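Local coordinates for Rik1-associated factor 1 (Schizosaccharomyces pombe, PDB 4O9D), which helps establish heterochromatin as a component of the Clr4 methyltransferase complex, which methylates and ubiquitylates histone H3, this part being its WD-repeat propeller, at residues A[115-118]-A[119-123]; A[252-255]-A[256-259]; A[285-289]-A[290-294]. All coordinates share one frame; numbering follows the deposited sequence.

Contact 1 (A[115-118]-A[119-123]). With EDO (1,2-ethanediol), chain C.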
# COMPACT_ATOMS: atom_id res chain seq x y z
N VAL A 115 4.28 -9.21 -15.08
CA VAL A 115 4.43 -10.42 -14.28
C VAL A 115 5.88 -10.92 -14.44
O VAL A 115 6.30 -11.20 -15.57
CB VAL A 115 3.46 -11.52 -14.78
CG1 VAL A 115 3.64 -12.79 -13.96
CG2 VAL A 115 2.02 -11.04 -14.73
N TRP A 116 6.62 -11.04 -13.34
CA TRP A 116 8.04 -11.41 -13.39
C TRP A 116 8.30 -12.73 -12.64
O TRP A 116 7.70 -12.98 -11.60
CB TRP A 116 8.92 -10.32 -12.74
CG TRP A 116 8.59 -8.90 -13.12
CD1 TRP A 116 7.67 -8.09 -12.51
CD2 TRP A 116 9.21 -8.11 -14.15
NE1 TRP A 116 7.66 -6.84 -13.11
CE2 TRP A 116 8.59 -6.84 -14.12
CE3 TRP A 116 10.21 -8.36 -15.10
CZ2 TRP A 116 8.93 -5.83 -15.02
CZ3 TRP A 116 10.55 -7.35 -15.97
CH2 TRP A 116 9.91 -6.11 -15.94
N ASP A 117 9.22 -13.55 -13.13
CA ASP A 117 9.58 -14.74 -12.37
C ASP A 117 10.71 -14.38 -11.40
O ASP A 117 11.23 -13.25 -11.42
CB ASP A 117 9.92 -15.94 -13.28
CG ASP A 117 11.22 -15.76 -14.07
OD1 ASP A 117 12.12 -15.01 -13.63
OD2 ASP A 117 11.35 -16.39 -15.14
N MET A 118 11.10 -15.31 -10.55
CA MET A 118 12.07 -14.97 -9.51
C MET A 118 13.49 -14.73 -10.04
O MET A 118 14.38 -14.38 -9.27
CB MET A 118 12.05 -16.01 -8.38
CG MET A 118 10.76 -16.01 -7.57
SD MET A 118 10.32 -14.37 -6.92
CE MET A 118 9.24 -13.70 -8.20
N GLU A 119 13.71 -14.88 -11.35
CA GLU A 119 15.04 -14.53 -11.90
C GLU A 119 15.03 -13.24 -12.72
O GLU A 119 16.01 -12.90 -13.39
CB GLU A 119 15.60 -15.67 -12.72
CG GLU A 119 15.36 -17.02 -12.08
CD GLU A 119 14.77 -17.99 -13.07
OE1 GLU A 119 15.56 -18.53 -13.88
OE2 GLU A 119 13.54 -18.22 -13.04
N GLY A 120 13.90 -12.54 -12.66
CA GLY A 120 13.77 -11.24 -13.31
C GLY A 120 13.27 -11.31 -14.74
O GLY A 120 13.28 -10.29 -15.45
N ASN A 121 12.86 -12.49 -15.18
CA ASN A 121 12.32 -12.67 -16.52
C ASN A 121 10.89 -12.16 -16.57
O ASN A 121 10.10 -12.48 -15.70
CB ASN A 121 12.31 -14.14 -16.94
CG ASN A 121 13.70 -14.74 -17.04
OD1 ASN A 121 14.62 -14.14 -17.60
ND2 ASN A 121 13.86 -15.93 -16.49
N LEU A 122 10.55 -11.41 -17.61
CA LEU A 122 9.16 -10.99 -17.81
C LEU A 122 8.36 -12.14 -18.37
O LEU A 122 8.67 -12.62 -19.46
CB LEU A 122 9.12 -9.82 -18.78
CG LEU A 122 7.71 -9.26 -19.02
CD1 LEU A 122 7.27 -8.43 -17.80
CD2 LEU A 122 7.68 -8.43 -20.26
N CYS A 123 7.34 -12.59 -17.64
CA CYS A 123 6.50 -13.73 -18.05
C CYS A 123 5.11 -13.35 -18.59
O CYS A 123 4.49 -14.10 -19.33
CB CYS A 123 6.32 -14.68 -16.86
SG CYS A 123 7.90 -15.35 -16.20
C1 EDO C . 16.90 -11.75 -6.64
O1 EDO C . 16.23 -13.02 -6.66
C2 EDO C . 18.15 -11.82 -5.76
O2 EDO C . 18.97 -12.95 -6.10
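Asp117 and Asn121 close a beta hairpin whose type I turn, Asp117 to Gly120, runs into a G1 bulge. Among the backbone bonds, Gly120 N reaches Asp117 O at 3.0 Å and Asp117 N returns to Asn121 O at 2.9 Å; beyond the non-hydrogen-bonded pair Trp116-Leu122, Cys123 N meets Val115 O.

The side-chain bonds centre on one carboxylate. With its CG wedged between backbone N and carbonyl carbon (chi1 68°), Asp117 folds back over the turn. OD1 takes Glu119 N (2.8 Å, an Asx turn) and Asn121 N (3.0 Å) from opposite faces of the carboxylate plane, while the syn lone pair of OD2 receives Asn121 ND2 at 2.9 Å. Three donors thus fix its rotation and probably offset the nearby negative charge of Glu119.

Van der Waals contacts follow along the strands. Leu122 CD1 sits over the six-membered ring of Trp116, a CH-pi contact 3.8 Å from the centroid, and Cys123 SG lies 3.6 Å from Asp117 CB.

Trp116-Asp117 is the WD dipeptide of the repeat, on strand 113-117. Trp116 NE1 is hydrogen-bonded to Thr106 OG1 on strand 103-108, as in other WD repeats, and strand 122-126 forms the outer edge of the blade.

Contact 2 (A[252-255]-A[256-259])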
# COMPACT_ATOMS: atom_id res chain seq x y z
N SER A 252 -11.59 9.15 3.41
CA SER A 252 -11.69 10.06 2.30
C SER A 252 -11.34 11.50 2.70
O SER A 252 -11.38 11.85 3.88
CB SER A 252 -13.13 10.04 1.75
OG SER A 252 -14.02 10.55 2.76
N ASN A 253 -10.99 12.31 1.69
CA ASN A 253 -10.88 13.76 1.83
C ASN A 253 -12.17 14.37 1.26
O ASN A 253 -12.70 13.86 0.26
CB ASN A 253 -9.67 14.30 1.06
CG ASN A 253 -8.32 13.79 1.63
OD1 ASN A 253 -8.24 13.35 2.77
ND2 ASN A 253 -7.28 13.83 0.80
N THR A 254 -12.67 15.44 1.88
CA THR A 254 -13.95 16.06 1.49
C THR A 254 -13.69 17.52 1.14
O THR A 254 -12.55 17.96 1.12
CB THR A 254 -15.00 15.96 2.63
OG1 THR A 254 -14.73 16.94 3.63
CG2 THR A 254 -14.98 14.57 3.27
N LEU A 255 -14.73 18.29 0.87
CA LEU A 255 -14.50 19.70 0.59
C LEU A 255 -13.87 20.40 1.82
O LEU A 255 -12.97 21.19 1.69
CB LEU A 255 -15.77 20.40 0.13
CG LEU A 255 -16.45 19.94 -1.16
CD1 LEU A 255 -17.70 20.74 -1.50
CD2 LEU A 255 -15.53 19.91 -2.33
N SER A 256 -14.31 20.03 3.00
CA SER A 256 -13.70 20.47 4.24
C SER A 256 -12.71 19.46 4.83
O SER A 256 -11.67 19.32 4.33
CB SER A 256 -14.76 20.85 5.27
OG SER A 256 -16.00 20.28 5.00
N ASN A 257 -13.07 18.81 5.91
CA ASN A 257 -12.26 17.92 6.67
C ASN A 257 -12.24 16.50 6.13
O ASN A 257 -12.88 16.21 5.21
CB ASN A 257 -12.76 17.93 8.10
CG ASN A 257 -14.16 17.38 8.23
OD1 ASN A 257 -15.11 17.96 7.75
ND2 ASN A 257 -14.29 16.24 8.89
N GLY A 258 -11.48 15.65 6.72
CA GLY A 258 -11.43 14.26 6.33
C GLY A 258 -12.43 13.41 7.07
O GLY A 258 -12.87 13.75 8.09
N ARG A 259 -12.74 12.27 6.50
CA ARG A 259 -13.62 11.30 7.14
C ARG A 259 -13.08 9.87 7.09
O ARG A 259 -12.36 9.50 6.15
CB ARG A 259 -15.02 11.38 6.50
CG ARG A 259 -15.85 12.56 7.10
CD ARG A 259 -17.16 12.79 6.40
NE ARG A 259 -18.15 11.74 6.65
CZ ARG A 259 -18.95 11.71 7.71
NH1 ARG A 259 -18.83 12.64 8.65
NH2 ARG A 259 -19.84 10.74 7.85
O HOH W 1 -10.60 16.64 3.52
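Ser256, two residues after Thr254, starts the return limb of a beta hairpin, the connection between the second and third strands (247-253 and 258-264) of a four-stranded propeller blade. Few direct side-chain contacts hold Ser256 here: its OG stays 3.8 Å from Thr254 OG1. Its carbonyl is tied in by solvent instead, for a water accepts from Thr254 N at 2.9 Å and lies 3.0 Å from Ser256 O, to which it can donate, bridging the two limbs within the loop.

Asn257 is held through its backbone carbonyl. Thr254 OG1, tucked back toward its own main chain (chi1 78°), donates to Asn257 O over a short 2.5 Å, approaching in the carbonyl plane. The same oxygen takes a weak bond from Thr254 N, so one residue grips it with both backbone and side chain. Asn257 ND2 is hydrogen-bonded to Thr276 O on the adjacent strand 269-276.

Gly258 opens strand 258-264; its CA packs 3.4 Å from Ser252 O, with no side chain in the way.

Arg259 then forms the antiparallel hydrogen-bonded pair with Ser252. On the side chains' face, its CB passes 4.0 Å from Ser252 OG, but each polar end goes to another partner, Arg259 NE to Tyr261 OH and Ser252 OG to Glu234. The backbones complete the pair with two nearly straight bonds, Ser252 N to Arg259 O at 2.9 Å and Arg259 N to Ser252 O at 3.0 Å.

Contact 3 (A[285-289]-A[290-294]); sequences TISNS and GILVT
Matching torsions bring Thr285 and Thr294 together: each turns OG1 in beside both backbone neighbours of its CA (chi1 76° and 74°), and the two hydroxyls meet at 2.7 Å across the beta hairpin that joins the first two strands of a WD-repeat propeller blade. Either may be the donor. Thr285 OG1 is also bonded to the indole NE1 of Trp344, on strand 341-344 of the following blade, so this hydroxyl pair helps link two blades. The backbones of the same two threonines also bond in both directions.

Ser287 uses a similar rotation (chi1 65°) to bring its hydroxyl back over the loop. OG accepts from Leu292 N at 3.0 Å, more weakly from Ile291 N, and is hydrogen-bonded to Ser289 OG at 2.6 Å, with either hydroxyl a possible donor, holding both limbs of the connection. The backbone of Ser287 adds two further ties: its N meets Leu292 O at 2.8 Å, and its O takes Gly290 N at 3.0 Å to close the type I turn from Ser287 to Gly290.

Ile286 and Val293 form the non-hydrogen-bonded pair on the face away from the threonines, where, from strand 258-264, Tyr262 packs on Ile286 and Val260 on Val293. Close to the turn, Ile286 CG2 rests 3.9 Å from Gly290 CA, while on the serine side Leu292 CB lies 3.8 Å from Ser287 CB.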
# COMPACT_ATOMS: atom_id res chain seq x y z
N THR A 285 -6.40 2.96 9.63
CA THR A 285 -6.29 1.55 10.01
C THR A 285 -7.34 1.16 11.05
O THR A 285 -8.10 1.99 11.55
CB THR A 285 -4.88 1.14 10.58
OG1 THR A 285 -4.75 1.63 11.93
CG2 THR A 285 -3.76 1.70 9.71
N ILE A 286 -7.40 -0.14 11.33
CA ILE A 286 -8.11 -0.64 12.50
C ILE A 286 -7.09 -1.38 13.33
O ILE A 286 -6.28 -2.13 12.76
CB ILE A 286 -9.18 -1.68 12.13
CG1 ILE A 286 -10.21 -1.11 11.15
CG2 ILE A 286 -9.86 -2.18 13.39
CD1 ILE A 286 -11.00 -2.20 10.42
N SER A 287 -7.15 -1.27 14.65
CA SER A 287 -6.25 -2.03 15.52
C SER A 287 -6.43 -3.54 15.36
O SER A 287 -7.48 -4.00 14.91
CB SER A 287 -6.42 -1.65 17.01
OG SER A 287 -7.71 -2.02 17.49
N ASN A 288 -5.40 -4.30 15.71
CA ASN A 288 -5.52 -5.75 15.73
C ASN A 288 -6.61 -6.22 16.70
O ASN A 288 -7.23 -7.25 16.46
CB ASN A 288 -4.19 -6.42 16.08
CG ASN A 288 -3.14 -6.26 14.97
OD1 ASN A 288 -3.48 -6.07 13.79
ND2 ASN A 288 -1.86 -6.35 15.34
N SER A 289 -6.82 -5.48 17.78
CA SER A 289 -7.88 -5.79 18.76
C SER A 289 -9.26 -5.62 18.14
O SER A 289 -10.24 -6.21 18.60
CB SER A 289 -7.76 -4.87 19.98
OG SER A 289 -7.91 -3.51 19.60
N GLY A 290 -9.33 -4.81 17.08
CA GLY A 290 -10.54 -4.62 16.30
C GLY A 290 -11.37 -3.44 16.75
O GLY A 290 -12.40 -3.13 16.15
N ILE A 291 -10.92 -2.79 17.83
CA ILE A 291 -11.69 -1.75 18.51
C ILE A 291 -11.23 -0.32 18.23
O ILE A 291 -12.01 0.62 18.41
CB ILE A 291 -11.63 -1.94 20.03
CG1 ILE A 291 -12.23 -3.28 20.43
CG2 ILE A 291 -12.40 -0.83 20.73
CD1 ILE A 291 -13.68 -3.43 20.04
N LEU A 292 -9.98 -0.12 17.83
CA LEU A 292 -9.52 1.25 17.60
C LEU A 292 -9.41 1.50 16.10
O LEU A 292 -9.11 0.60 15.32
CB LEU A 292 -8.18 1.53 18.27
CG LEU A 292 -8.09 1.22 19.78
CD1 LEU A 292 -6.69 1.50 20.29
CD2 LEU A 292 -9.11 2.03 20.58
N VAL A 293 -9.61 2.77 15.75
CA VAL A 293 -9.54 3.25 14.40
C VAL A 293 -8.59 4.45 14.38
O VAL A 293 -8.56 5.24 15.33
CB VAL A 293 -10.94 3.67 13.95
CG1 VAL A 293 -10.87 4.37 12.61
CG2 VAL A 293 -11.85 2.43 13.95
N THR A 294 -7.79 4.56 13.32
CA THR A 294 -6.77 5.61 13.24
C THR A 294 -6.85 6.35 11.92
O THR A 294 -7.32 5.82 10.93
CB THR A 294 -5.34 5.03 13.37
OG1 THR A 294 -4.97 4.35 12.15
CG2 THR A 294 -5.26 4.07 14.54

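How the contacts relate
All three contacts are hairpin turns, met along the chain in the order 1, 2, 3, each in a different sheet of one propeller. Contact 1 joins the last two strands of its blade, contact 2 the middle two and contact 3 the first two. Contacts 2 and 3 belong to successive blades, with centres about 20 Å apart and nearest atoms about 8 Å. Contact 1 lies across the chain's centre from both, its centre about 40 Å from that of contact 2 and about 37 Å from that of contact 3. Contacts 1 and 3 hold type I turns; contact 2 does not, and the antiparallel meander puts it on the propeller face opposite the other two.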